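Local coordinates for protein plu4264 (Photorhabdus luminescens subsp. laumondii, PDB 4MV2) that is a cupin-fold protein of unknown function that binds a metal ion, nickel in this crystal, at residues A[8-13]-A[99-104]; A[14-17]-A[22-25]; A[29-34]-A[117-122]; A[63-68]-A[74-79]. One frame throughout, in Å; residues are numbered along the deposited sequence.

Contact 1: A[8-13]-A[99-104]; sequences MDWDSM and DFHFYT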
loop_
_atom_site.group_PDB
_atom_site.type_symbol
_atom_site.label_atom_id
_atom_site.label_comp_id
_atom_site.label_asym_id
_atom_site.label_seq_id
_atom_site.Cartn_x
_atom_site.Cartn_y
_atom_site.Cartn_z
HETATM N N MSE A 8 -0.189 -6.963 -12.852
HETATM C CA MSE A 8 1.159 -6.440 -12.955
HETATM C C MSE A 8 1.863 -6.937 -14.191
HETATM O O MSE A 8 1.894 -8.137 -14.451
HETATM C CB MSE A 8 1.968 -6.821 -11.740
HETATM C CG MSE A 8 3.431 -6.404 -11.775
HETATM SE SE MSE A 8 3.734 -4.467 -11.922
HETATM C CE MSE A 8 3.355 -4.087 -10.042
ATOM N N ASP A 9 2.428 -6.019 -14.953
ATOM C CA ASP A 9 3.327 -6.367 -16.052
ATOM C C ASP A 9 4.702 -5.862 -15.628
ATOM O O ASP A 9 4.959 -4.666 -15.688
ATOM C CB ASP A 9 2.827 -5.683 -17.325
ATOM C CG ASP A 9 3.754 -5.870 -18.485
ATOM O OD1 ASP A 9 4.807 -6.535 -18.316
ATOM O OD2 ASP A 9 3.422 -5.369 -19.587
ATOM N N TRP A 10 5.566 -6.751 -15.150
ATOM C CA TRP A 10 6.860 -6.277 -14.624
ATOM C C TRP A 10 7.734 -5.577 -15.670
ATOM O O TRP A 10 8.473 -4.591 -15.352
ATOM C CB TRP A 10 7.657 -7.419 -13.987
ATOM C CG TRP A 10 6.911 -8.172 -12.935
ATOM C CD1 TRP A 10 6.410 -9.419 -13.058
ATOM C CD2 TRP A 10 6.609 -7.751 -11.597
ATOM N NE1 TRP A 10 5.844 -9.828 -11.870
ATOM C CE2 TRP A 10 5.944 -8.807 -10.967
ATOM C CE3 TRP A 10 6.831 -6.567 -10.868
ATOM C CZ2 TRP A 10 5.504 -8.734 -9.670
ATOM C CZ3 TRP A 10 6.414 -6.524 -9.584
ATOM C CH2 TRP A 10 5.752 -7.582 -9.003
ATOM N N ASP A 11 7.564 -5.965 -16.928
ATOM C CA ASP A 11 8.348 -5.378 -17.998
ATOM C C ASP A 11 7.864 -3.964 -18.355
ATOM O O ASP A 11 8.582 -3.227 -19.019
ATOM C CB ASP A 11 8.269 -6.254 -19.234
ATOM C CG ASP A 11 9.168 -5.766 -20.345
ATOM O OD1 ASP A 11 10.392 -5.710 -20.120
ATOM O OD2 ASP A 11 8.677 -5.497 -21.458
ATOM N N SER A 12 6.670 -3.593 -17.896
ATOM C CA SER A 12 6.094 -2.256 -18.148
ATOM C C SER A 12 6.573 -1.197 -17.169
ATOM O O SER A 12 6.234 -0.029 -17.289
ATOM C CB SER A 12 4.544 -2.302 -18.097
ATOM O OG SER A 12 4.038 -2.441 -16.749
HETATM N N MSE A 13 7.365 -1.582 -16.181
HETATM C CA MSE A 13 7.808 -0.635 -15.150
HETATM C C MSE A 13 8.665 0.454 -15.803
HETATM O O MSE A 13 9.367 0.225 -16.777
HETATM C CB MSE A 13 8.604 -1.354 -14.081
HETATM C CG MSE A 13 7.692 -2.273 -13.226
HETATM SE SE MSE A 13 8.673 -3.195 -11.890
HETATM C CE MSE A 13 7.524 -2.841 -10.402
ATOM N N ASP A 99 15.983 -8.978 -5.554
ATOM C CA ASP A 99 15.173 -7.786 -5.674
ATOM C C ASP A 99 14.583 -7.360 -4.339
ATOM O O ASP A 99 14.143 -8.176 -3.557
ATOM C CB ASP A 99 13.970 -8.103 -6.589
ATOM C CG ASP A 99 14.282 -8.196 -8.053
ATOM O OD1 ASP A 99 15.209 -7.545 -8.559
ATOM O OD2 ASP A 99 13.506 -8.906 -8.746
ATOM N N PHE A 100 14.543 -6.058 -4.114
ATOM C CA PHE A 100 13.888 -5.470 -2.954
ATOM C C PHE A 100 12.640 -4.750 -3.419
ATOM O O PHE A 100 12.717 -3.853 -4.248
ATOM C CB PHE A 100 14.786 -4.489 -2.223
ATOM C CG PHE A 100 14.108 -3.825 -1.071
ATOM C CD1 PHE A 100 13.833 -4.555 0.082
ATOM C CD2 PHE A 100 13.696 -2.495 -1.124
ATOM C CE1 PHE A 100 13.220 -3.972 1.160
ATOM C CE2 PHE A 100 13.075 -1.926 -0.024
ATOM C CZ PHE A 100 12.837 -2.667 1.086
ATOM N N HIS A 101 11.479 -5.199 -2.937
ATOM C CA HIS A 101 10.201 -4.642 -3.332
ATOM C C HIS A 101 9.570 -3.863 -2.188
ATOM O O HIS A 101 9.526 -4.339 -1.043
ATOM C CB HIS A 101 9.196 -5.746 -3.674
ATOM C CG HIS A 101 9.557 -6.632 -4.810
ATOM N ND1 HIS A 101 8.827 -6.631 -5.974
ATOM C CD2 HIS A 101 10.517 -7.588 -4.950
ATOM C CE1 HIS A 101 9.316 -7.549 -6.783
ATOM N NE2 HIS A 101 10.328 -8.159 -6.175
ATOM N N PHE A 102 8.992 -2.712 -2.514
ATOM C CA PHE A 102 8.192 -1.966 -1.534
ATOM C C PHE A 102 7.139 -1.178 -2.282
ATOM O O PHE A 102 7.304 -0.887 -3.465
ATOM C CB PHE A 102 9.088 -1.049 -0.659
ATOM C CG PHE A 102 9.748 0.084 -1.385
ATOM C CD1 PHE A 102 10.920 -0.101 -2.086
ATOM C CD2 PHE A 102 9.244 1.373 -1.276
ATOM C CE1 PHE A 102 11.541 0.962 -2.704
ATOM C CE2 PHE A 102 9.857 2.399 -1.902
ATOM C CZ PHE A 102 11.017 2.188 -2.606
ATOM N N TYR A 103 6.063 -0.818 -1.586
ATOM C CA TYR A 103 5.041 0.064 -2.110
ATOM C C TYR A 103 5.176 1.383 -1.393
ATOM O O TYR A 103 5.300 1.418 -0.189
ATOM C CB TYR A 103 3.617 -0.544 -1.929
ATOM C CG TYR A 103 2.668 -0.041 -2.984
ATOM C CD1 TYR A 103 2.528 -0.698 -4.175
ATOM C CD2 TYR A 103 1.963 1.153 -2.830
ATOM C CE1 TYR A 103 1.725 -0.211 -5.223
ATOM C CE2 TYR A 103 1.171 1.652 -3.837
ATOM C CZ TYR A 103 1.080 0.994 -5.046
ATOM O OH TYR A 103 0.310 1.545 -6.026
ATOM N N THR A 104 5.166 2.470 -2.143
ATOM C CA THR A 104 5.153 3.804 -1.541
ATOM C C THR A 104 3.798 4.448 -1.797
ATOM O O THR A 104 3.215 4.315 -2.853
ATOM C CB THR A 104 6.277 4.706 -2.021
ATOM O OG1 THR A 104 6.086 5.955 -1.400
ATOM C CG2 THR A 104 6.332 4.861 -3.519
#

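Contact 2: A[14-17]-A[22-25]; sequences VHEY and SRLL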
loop_
_atom_site.group_PDB
_atom_site.type_symbol
_atom_site.label_atom_id
_atom_site.label_comp_id
_atom_site.label_asym_id
_atom_site.label_seq_id
_atom_site.Cartn_x
_atom_site.Cartn_y
_atom_site.Cartn_z
ATOM N N VAL A 14 8.578 1.648 -15.245
ATOM C CA VAL A 14 9.339 2.784 -15.693
ATOM C C VAL A 14 10.460 3.002 -14.691
ATOM O O VAL A 14 10.240 3.069 -13.481
ATOM C CB VAL A 14 8.458 4.033 -15.794
ATOM C CG1 VAL A 14 9.300 5.282 -16.016
ATOM C CG2 VAL A 14 7.423 3.859 -16.885
ATOM N N HIS A 15 11.672 3.099 -15.208
ATOM C CA HIS A 15 12.842 3.342 -14.376
ATOM C C HIS A 15 12.929 4.812 -14.038
ATOM O O HIS A 15 13.012 5.663 -14.942
ATOM C CB HIS A 15 14.113 2.902 -15.132
ATOM C CG HIS A 15 15.327 2.871 -14.271
ATOM N ND1 HIS A 15 15.633 1.812 -13.446
ATOM C CD2 HIS A 15 16.333 3.766 -14.134
ATOM C CE1 HIS A 15 16.745 2.086 -12.793
ATOM N NE2 HIS A 15 17.207 3.253 -13.213
ATOM N N GLU A 16 12.812 5.117 -12.755
ATOM C CA GLU A 16 12.907 6.477 -12.267
ATOM C C GLU A 16 13.418 6.442 -10.837
ATOM O O GLU A 16 13.243 5.457 -10.132
ATOM C CB GLU A 16 11.568 7.207 -12.387
ATOM C CG GLU A 16 10.435 6.537 -11.681
ATOM C CD GLU A 16 9.168 7.386 -11.691
ATOM O OE1 GLU A 16 9.258 8.594 -11.415
ATOM O OE2 GLU A 16 8.072 6.852 -11.958
ATOM N N TYR A 17 14.101 7.500 -10.423
ATOM C CA TYR A 17 14.722 7.534 -9.104
ATOM C C TYR A 17 15.653 6.348 -8.904
ATOM O O TYR A 17 15.813 5.877 -7.791
ATOM C CB TYR A 17 13.653 7.606 -7.989
ATOM C CG TYR A 17 12.898 8.918 -8.027
ATOM C CD1 TYR A 17 13.421 10.057 -7.438
ATOM C CD2 TYR A 17 11.682 9.026 -8.679
ATOM C CE1 TYR A 17 12.743 11.272 -7.479
ATOM C CE2 TYR A 17 10.993 10.236 -8.722
ATOM C CZ TYR A 17 11.529 11.345 -8.118
ATOM O OH TYR A 17 10.865 12.558 -8.158
ATOM N N SER A 22 6.091 1.011 -10.817
ATOM C CA SER A 22 4.772 0.921 -11.444
ATOM C C SER A 22 3.860 1.833 -10.662
ATOM O O SER A 22 3.397 1.498 -9.579
ATOM C CB SER A 22 4.252 -0.518 -11.439
ATOM O OG SER A 22 2.972 -0.611 -12.037
ATOM N N ARG A 23 3.611 3.005 -11.239
ATOM C CA ARG A 23 2.778 4.018 -10.563
ATOM C C ARG A 23 1.321 3.606 -10.557
ATOM O O ARG A 23 0.812 3.127 -11.563
ATOM C CB ARG A 23 2.927 5.389 -11.206
ATOM C CG ARG A 23 4.245 6.054 -10.815
ATOM C CD ARG A 23 4.406 7.408 -11.432
ATOM N NE ARG A 23 5.659 8.041 -11.056
ATOM C CZ ARG A 23 5.760 9.148 -10.334
ATOM N NH1 ARG A 23 4.677 9.759 -9.870
ATOM N NH2 ARG A 23 6.969 9.638 -10.087
ATOM N N LEU A 24 0.647 3.875 -9.451
ATOM C CA LEU A 24 -0.800 3.679 -9.342
ATOM C C LEU A 24 -1.581 4.494 -10.362
ATOM O O LEU A 24 -2.493 3.996 -11.034
ATOM C CB LEU A 24 -1.231 4.070 -7.934
ATOM C CG LEU A 24 -2.716 3.914 -7.627
ATOM C CD1 LEU A 24 -3.129 2.437 -7.683
ATOM C CD2 LEU A 24 -2.994 4.525 -6.280
ATOM N N LEU A 25 -1.209 5.760 -10.464
ATOM C CA LEU A 25 -1.936 6.740 -11.274
ATOM C C LEU A 25 -1.165 7.028 -12.543
ATOM O O LEU A 25 0.059 6.983 -12.540
ATOM C CB LEU A 25 -2.116 8.049 -10.502
ATOM C CG LEU A 25 -2.791 7.907 -9.145
ATOM C CD1 LEU A 25 -2.765 9.222 -8.386
ATOM C CD2 LEU A 25 -4.204 7.359 -9.295
#

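Contact 3: A[29-34]-A[117-122]; sequences GLNTPF and TRLEQD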
loop_
_atom_site.group_PDB
_atom_site.type_symbol
_atom_site.label_atom_id
_atom_site.label_comp_id
_atom_site.label_asym_id
_atom_site.label_seq_id
_atom_site.Cartn_x
_atom_site.Cartn_y
_atom_site.Cartn_z
ATOM N N GLY A 29 -11.097 6.521 -13.649
ATOM C CA GLY A 29 -12.195 6.252 -12.752
ATOM C C GLY A 29 -11.783 6.084 -11.300
ATOM O O GLY A 29 -12.648 5.974 -10.421
ATOM N N LEU A 30 -10.490 6.074 -11.019
ATOM C CA LEU A 30 -10.038 5.940 -9.642
ATOM C C LEU A 30 -9.766 7.302 -9.040
ATOM O O LEU A 30 -8.980 8.060 -9.581
ATOM C CB LEU A 30 -8.744 5.112 -9.606
ATOM C CG LEU A 30 -8.118 4.946 -8.218
ATOM C CD1 LEU A 30 -9.059 4.266 -7.242
ATOM C CD2 LEU A 30 -6.805 4.185 -8.302
ATOM N N ASN A 31 -10.422 7.602 -7.934
ATOM C CA ASN A 31 -10.246 8.867 -7.246
ATOM C C ASN A 31 -9.693 8.616 -5.861
ATOM O O ASN A 31 -10.346 8.028 -5.012
ATOM C CB ASN A 31 -11.552 9.630 -7.173
ATOM C CG ASN A 31 -11.373 11.032 -6.608
ATOM O OD1 ASN A 31 -10.274 11.577 -6.574
ATOM N ND2 ASN A 31 -12.462 11.614 -6.155
ATOM N N THR A 32 -8.463 9.052 -5.671
ATOM C CA THR A 32 -7.708 8.779 -4.430
ATOM C C THR A 32 -7.166 10.102 -3.902
ATOM O O THR A 32 -6.863 11.008 -4.678
ATOM C CB THR A 32 -6.466 7.850 -4.636
ATOM O OG1 THR A 32 -5.606 8.441 -5.609
ATOM C CG2 THR A 32 -6.853 6.451 -5.125
ATOM N N PRO A 33 -6.986 10.207 -2.589
ATOM C CA PRO A 33 -6.332 11.384 -2.010
ATOM C C PRO A 33 -4.818 11.212 -1.879
ATOM O O PRO A 33 -4.167 12.022 -1.217
ATOM C CB PRO A 33 -6.951 11.465 -0.619
ATOM C CG PRO A 33 -7.203 10.004 -0.260
ATOM C CD PRO A 33 -7.595 9.356 -1.560
ATOM N N PHE A 34 -4.273 10.148 -2.480
ATOM C CA PHE A 34 -2.852 9.815 -2.399
ATOM C C PHE A 34 -2.401 9.350 -3.768
ATOM O O PHE A 34 -3.182 8.991 -4.632
ATOM C CB PHE A 34 -2.608 8.720 -1.335
ATOM C CG PHE A 34 -3.437 7.472 -1.544
ATOM C CD1 PHE A 34 -3.019 6.492 -2.439
ATOM C CD2 PHE A 34 -4.623 7.279 -0.890
ATOM C CE1 PHE A 34 -3.775 5.360 -2.640
ATOM C CE2 PHE A 34 -5.381 6.139 -1.091
ATOM C CZ PHE A 34 -4.986 5.205 -1.970
ATOM N N THR A 117 -12.443 17.643 -4.250
ATOM C CA THR A 117 -12.952 18.478 -5.329
ATOM C C THR A 117 -13.507 17.611 -6.455
ATOM O O THR A 117 -14.585 17.879 -6.984
ATOM C CB THR A 117 -11.844 19.422 -5.806
ATOM O OG1 THR A 117 -11.524 20.301 -4.715
ATOM C CG2 THR A 117 -12.277 20.231 -7.012
ATOM N N ARG A 118 -12.779 16.558 -6.825
ATOM C CA ARG A 118 -13.218 15.680 -7.896
ATOM C C ARG A 118 -14.487 14.952 -7.528
ATOM O O ARG A 118 -15.363 14.780 -8.352
ATOM C CB ARG A 118 -12.117 14.697 -8.240
ATOM C CG ARG A 118 -10.974 15.362 -8.948
ATOM C CD ARG A 118 -10.015 14.359 -9.525
ATOM N NE ARG A 118 -9.441 13.469 -8.516
ATOM C CZ ARG A 118 -8.293 13.690 -7.873
ATOM N NH1 ARG A 118 -7.600 14.807 -8.096
ATOM N NH2 ARG A 118 -7.841 12.804 -6.988
ATOM N N LEU A 119 -14.616 14.566 -6.275
ATOM C CA LEU A 119 -15.854 13.965 -5.820
ATOM C C LEU A 119 -17.031 14.886 -6.017
ATOM O O LEU A 119 -18.076 14.459 -6.465
ATOM C CB LEU A 119 -15.783 13.659 -4.338
ATOM C CG LEU A 119 -15.187 12.358 -3.854
ATOM C CD1 LEU A 119 -15.820 12.139 -2.491
ATOM C CD2 LEU A 119 -15.490 11.232 -4.808
ATOM N N GLU A 120 -16.860 16.144 -5.643
ATOM C CA GLU A 120 -17.964 17.092 -5.692
ATOM C C GLU A 120 -18.353 17.365 -7.133
ATOM O O GLU A 120 -19.527 17.578 -7.434
ATOM C CB GLU A 120 -17.586 18.385 -4.961
ATOM C CG GLU A 120 -18.708 19.446 -4.925
ATOM C CD GLU A 120 -20.050 18.899 -4.400
ATOM O OE1 GLU A 120 -21.108 19.480 -4.754
ATOM O OE2 GLU A 120 -20.052 17.888 -3.642
ATOM N N GLN A 121 -17.371 17.347 -8.026
ATOM C CA GLN A 121 -17.620 17.585 -9.445
ATOM C C GLN A 121 -18.366 16.432 -10.082
ATOM O O GLN A 121 -19.184 16.634 -10.980
ATOM C CB GLN A 121 -16.304 17.781 -10.181
ATOM C CG GLN A 121 -15.697 19.131 -9.949
ATOM C CD GLN A 121 -14.241 19.196 -10.362
ATOM O OE1 GLN A 121 -13.605 18.171 -10.636
ATOM N NE2 GLN A 121 -13.699 20.414 -10.403
ATOM N N ASP A 122 -18.074 15.223 -9.622
ATOM C CA ASP A 122 -18.783 14.030 -10.085
ATOM C C ASP A 122 -20.206 14.059 -9.548
ATOM O O ASP A 122 -21.053 13.230 -9.892
ATOM C CB ASP A 122 -18.091 12.753 -9.600
ATOM C CG ASP A 122 -16.678 12.591 -10.150
ATOM O OD1 ASP A 122 -16.362 13.217 -11.187
ATOM O OD2 ASP A 122 -15.885 11.822 -9.552
#

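Contact 4: A[63-68]-A[74-79]; sequences GNAIIR and FPVTKG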
loop_
_atom_site.group_PDB
_atom_site.type_symbol
_atom_site.label_atom_id
_atom_site.label_comp_id
_atom_site.label_asym_id
_atom_site.label_seq_id
_atom_site.Cartn_x
_atom_site.Cartn_y
_atom_site.Cartn_z
ATOM N N GLY A 63 12.218 -9.013 0.284
ATOM C CA GLY A 63 13.656 -8.783 0.261
ATOM C C GLY A 63 14.143 -8.025 1.467
ATOM O O GLY A 63 13.427 -7.936 2.486
ATOM N N ASN A 64 15.372 -7.511 1.337
ATOM C CA ASN A 64 16.045 -6.818 2.420
ATOM C C ASN A 64 16.713 -5.595 1.880
ATOM O O ASN A 64 17.310 -5.639 0.821
ATOM C CB ASN A 64 17.112 -7.740 3.042
ATOM C CG ASN A 64 16.492 -8.941 3.680
ATOM O OD1 ASN A 64 16.319 -9.996 3.052
ATOM N ND2 ASN A 64 16.079 -8.782 4.909
ATOM N N ALA A 65 16.675 -4.527 2.655
ATOM C CA ALA A 65 17.342 -3.296 2.272
ATOM C C ALA A 65 17.639 -2.472 3.492
ATOM O O ALA A 65 17.178 -2.788 4.580
ATOM C CB ALA A 65 16.505 -2.511 1.277
ATOM N N ILE A 66 18.386 -1.402 3.265
ATOM C CA ILE A 66 18.573 -0.341 4.244
ATOM C C ILE A 66 17.840 0.893 3.756
ATOM O O ILE A 66 18.072 1.323 2.638
ATOM C CB ILE A 66 20.050 0.005 4.390
ATOM C CG1 ILE A 66 20.812 -1.211 4.897
ATOM C CG2 ILE A 66 20.233 1.166 5.343
ATOM C CD1 ILE A 66 22.314 -1.035 4.785
ATOM N N ILE A 67 16.987 1.466 4.597
ATOM C CA ILE A 67 16.404 2.761 4.274
ATOM C C ILE A 67 17.248 3.785 5.022
ATOM O O ILE A 67 17.272 3.788 6.243
ATOM C CB ILE A 67 14.928 2.900 4.658
ATOM C CG1 ILE A 67 14.114 1.660 4.274
ATOM C CG2 ILE A 67 14.372 4.157 4.038
ATOM C CD1 ILE A 67 14.079 1.371 2.813
ATOM N N ARG A 68 17.936 4.656 4.291
ATOM C CA ARG A 68 18.732 5.707 4.906
ATOM C C ARG A 68 17.905 6.970 4.896
ATOM O O ARG A 68 17.524 7.456 3.836
ATOM C CB ARG A 68 20.023 5.908 4.116
ATOM C CG ARG A 68 20.931 6.978 4.743
ATOM C CD ARG A 68 22.346 6.913 4.244
ATOM N NE ARG A 68 23.002 5.700 4.730
ATOM C CZ ARG A 68 24.181 5.260 4.307
ATOM N NH1 ARG A 68 24.834 5.880 3.337
ATOM N NH2 ARG A 68 24.686 4.151 4.825
ATOM N N PHE A 74 17.985 2.307 8.585
ATOM C CA PHE A 74 16.918 1.430 9.064
ATOM C C PHE A 74 16.938 0.164 8.206
ATOM O O PHE A 74 16.481 0.183 7.091
ATOM C CB PHE A 74 15.561 2.123 8.910
ATOM C CG PHE A 74 15.398 3.338 9.784
ATOM C CD1 PHE A 74 15.850 4.582 9.360
ATOM C CD2 PHE A 74 14.814 3.237 11.031
ATOM C CE1 PHE A 74 15.718 5.710 10.180
ATOM C CE2 PHE A 74 14.696 4.356 11.850
ATOM C CZ PHE A 74 15.157 5.593 11.415
ATOM N N PRO A 75 17.462 -0.953 8.726
ATOM C CA PRO A 75 17.277 -2.207 8.002
ATOM C C PRO A 75 15.820 -2.606 7.988
ATOM O O PRO A 75 15.138 -2.522 9.003
ATOM C CB PRO A 75 18.113 -3.195 8.831
ATOM C CG PRO A 75 18.997 -2.352 9.657
ATOM C CD PRO A 75 18.257 -1.147 9.947
ATOM N N VAL A 76 15.374 -3.080 6.849
ATOM C CA VAL A 76 13.973 -3.434 6.666
ATOM C C VAL A 76 13.812 -4.710 5.865
ATOM O O VAL A 76 14.669 -5.085 5.047
ATOM C CB VAL A 76 13.143 -2.333 5.992
ATOM C CG1 VAL A 76 13.077 -1.065 6.874
ATOM C CG2 VAL A 76 13.651 -2.024 4.578
ATOM N N THR A 77 12.677 -5.362 6.102
ATOM C CA THR A 77 12.312 -6.540 5.350
ATOM C C THR A 77 10.779 -6.657 5.321
ATOM O O THR A 77 10.053 -5.777 5.807
ATOM C CB THR A 77 12.957 -7.779 5.900
ATOM O OG1 THR A 77 12.809 -8.866 4.937
ATOM C CG2 THR A 77 12.369 -8.117 7.248
ATOM N N LYS A 78 10.279 -7.696 4.681
ATOM C CA LYS A 78 8.844 -7.945 4.473
ATOM C C LYS A 78 8.015 -7.619 5.684
ATOM O O LYS A 78 8.246 -8.123 6.761
ATOM C CB LYS A 78 8.646 -9.420 4.116
ATOM C CG LYS A 78 7.222 -9.840 3.868
ATOM C CD LYS A 78 7.174 -11.404 3.920
ATOM C CE LYS A 78 5.845 -11.997 3.599
ATOM N NZ LYS A 78 5.942 -13.470 3.611
ATOM N N GLY A 79 7.016 -6.777 5.470
ATOM C CA GLY A 79 6.071 -6.415 6.517
ATOM C C GLY A 79 6.373 -5.120 7.204
ATOM O O GLY A 79 5.482 -4.546 7.817
HETATM O O HOH W 1 17.012 -6.377 6.396
#

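Contact 1: A[8-13]-A[99-104]
Trp10 and His101 meet through one aromatic pair, and that pair makes up nearly all of this small contact. CE1 of His101 lies 4.2 Å from Trp10 CZ3 and equally far from Trp10 CH2, so a single imidazole carbon approaches the CZ3-CH2 bond obliquely. The rings form an offset edge-to-face pair: their planes stand at 80°, the centroids are 5.8 Å apart, and the edge of the imidazole is turned toward the indole face. In Trp10 CG is anti to the carbonyl carbon (chi1 -54°), a setting that carries the indole from its 3-10 turn toward strand 100-107.

The tight part lies round the indole and the imidazole. CG of selenomethionine Met8 sits over the centre of the Trp10 ring, 3.3 Å above its plane, while the selenium of Met13 lies at the ring edge. His101 is buried, and its ND1 is hydrogen-bonded to Trp38, whose ring also meets Trp10 edge-to-face; Lys78 of the second subunit packs on both Trp10 and His101. The outer side of the turn is exposed. There Asp9 O accepts two bonds, from Ser12 N and from Ser12 OG, the latter at 2.6 Å and in the carbonyl plane. The accompanying bond from Asp11 N to Asp9 OD1 is weak.

A 3-10 turn from the N-terminal region is thus laid against the large antiparallel sheet by an aromatic cluster at the subunit interface, where an N-terminal segment lines the outside of a cupin beta-barrel in a dimer.

Contact 2: A[14-17]-A[22-25]
A beta hairpin formed by strands 14-16 and 19-23, at one margin of the larger sheet, carries a salt bridge between its two arms, Glu16 to Arg23. The guanidinium comes side-on, giving one nitrogen to each carboxylate oxygen. Arg23 NE reaches Glu16 OE2 at 2.8 Å along an almost straight N-H...O line (179°), and the bond from Arg23 NH2 to Glu16 OE1, also 2.8 Å, is slightly less straight. Both oxygens are met on their syn side.

The fit is close to flat without being fully so: the two group planes differ by 24°. OE2 lies in the guanidinium plane, whereas the nitrogens stand somewhat out of the carboxylate plane. Two bonds between two rigid groups restrict the rotation of each. In Glu16 CG lies between the backbone N and the carbonyl carbon (chi1 57°), and the chain then runs extended toward the neighbouring arm; the Arg23 chain, extended from CG to NE, crosses it at about a right angle.

Beside the bridge, Arg23 NH2 approaches the edge of the Tyr17 ring, 4.3 Å from Tyr17 CE2, a loose contact on an exposed surface. Tyr17 also meets the ring of His50, a nickel ligand, and Arg23 packs on Trp106. The bidentate carboxylate-guanidinium pair is thus a cross-strand salt bridge of an edge hairpin, whose Tyr17 brings it near the nickel site of the cupin barrel.

Contact 3: A[29-34]-A[117-122]
Asn31 and Arg118 are joined by a forked bond in which two donors of one guanidinium share one amide oxygen. Arg118 NE and Arg118 NH2 each stand 2.8 Å from Asn31 OD1, and both bonds are bent, with N-H...O angles of 134°. They reach the oxygen differently: NH2 arrives nearly along the C=O axis, whereas NE lies well above the carbonyl plane. The amide and guanidinium planes are accordingly steeply inclined, at 67°. A bend at chi3 (-59°) turns the Arg118 head back to the loop.

The amide nitrogen has a partner too: Asn31 ND2 donates to Phe115 O of the same helix, and Leu119 CD2 packs 3.3 Å from Asn31 ND2. Thr32 O lies near Arg118 NH2, at the guanidinium edge, but at an angle too poor for a bond. Within the loop, Thr32 OG1 donates to Phe34 O, 2.7 Å away, and Asn31 O accepts from Trp107 NE1 of the second subunit.

The asparagine thus ties the loop 29-34 to the last turns of helix 109-121, the C-terminal helix that follows the cupin barrel, beside the dimer interface.

Contact 4: A[63-68]-A[74-79]
Ile67 and Val76 meet on the inward side of a hairpin, their side chains crossing at about a right angle, with Ile67 CG1 3.7 Å from Val76 CG2. The two residues are diagonal neighbours across the strands. Val76 CG2 lies between the backbone N and the carbonyl carbon (chi1 of the residue -64°), and this branch serves both Ile67 and, more loosely, Ala65 CB. Phe74 shares this face but its ring leans toward the turn end of the hairpin, away from Val76, and its edge carbon CD1 comes 3.5 Å from Ile67 O.

On the other face, Asn64 and Thr77 lie side by side and point the same way. Asn64 ND2 is near Thr77 OG1, but the angle is too poor for a bond. With chi1 at -167° the Thr77 hydroxyl is swung away from its own N, and from there donates to Gly63 O at 2.7 Å, while a water accepts from Asn64 ND2 and donates to Val76 O.

Between the faces the backbones pair in antiparallel fashion. Ala65 with Val76 and Ile67 with Phe74 are hydrogen-bonded pairs; Ile67 N to Phe74 O is the straightest bond, 2.8 Å at 174°, and Val76 N to Ala65 O measures 2.9 Å. Ile66 and Pro75 form the non-hydrogen-bonded pair between them.

In the smaller sheet, strand 64-69 lies between strands 72-77 and 90-94, the face of Ala65, Ile67 and Val76 packing on Val92 and on Phe100 of strand 100-107. Strand 72-77 is an outer strand of this sheet within the chain, where Ile5 of the second subunit packs on Phe74 and Val76.

Along the chain, contact 1 encloses both contact 2 and contact 4, while contact 3 follows contact 2, encloses contact 4 and crosses contact 1. Contacts 1 and 2 both reach the larger sheet, with centres 8 Å apart, and touch through Tyr103 on Leu24. Contact 4 belongs to the smaller sheet; Phe100 of contact 1 packs on Ala65 and Val76, bridging the two sheets. Contact 3 lies beyond the barrel, its centre 33 Å from that of contact 4, yet Leu24 and Leu25 of contact 2 touch its loop. All four contacts reach the second subunit, contact 2 through Leu24 alone, so dimer contacts extend from the barrel to the C-terminal helix.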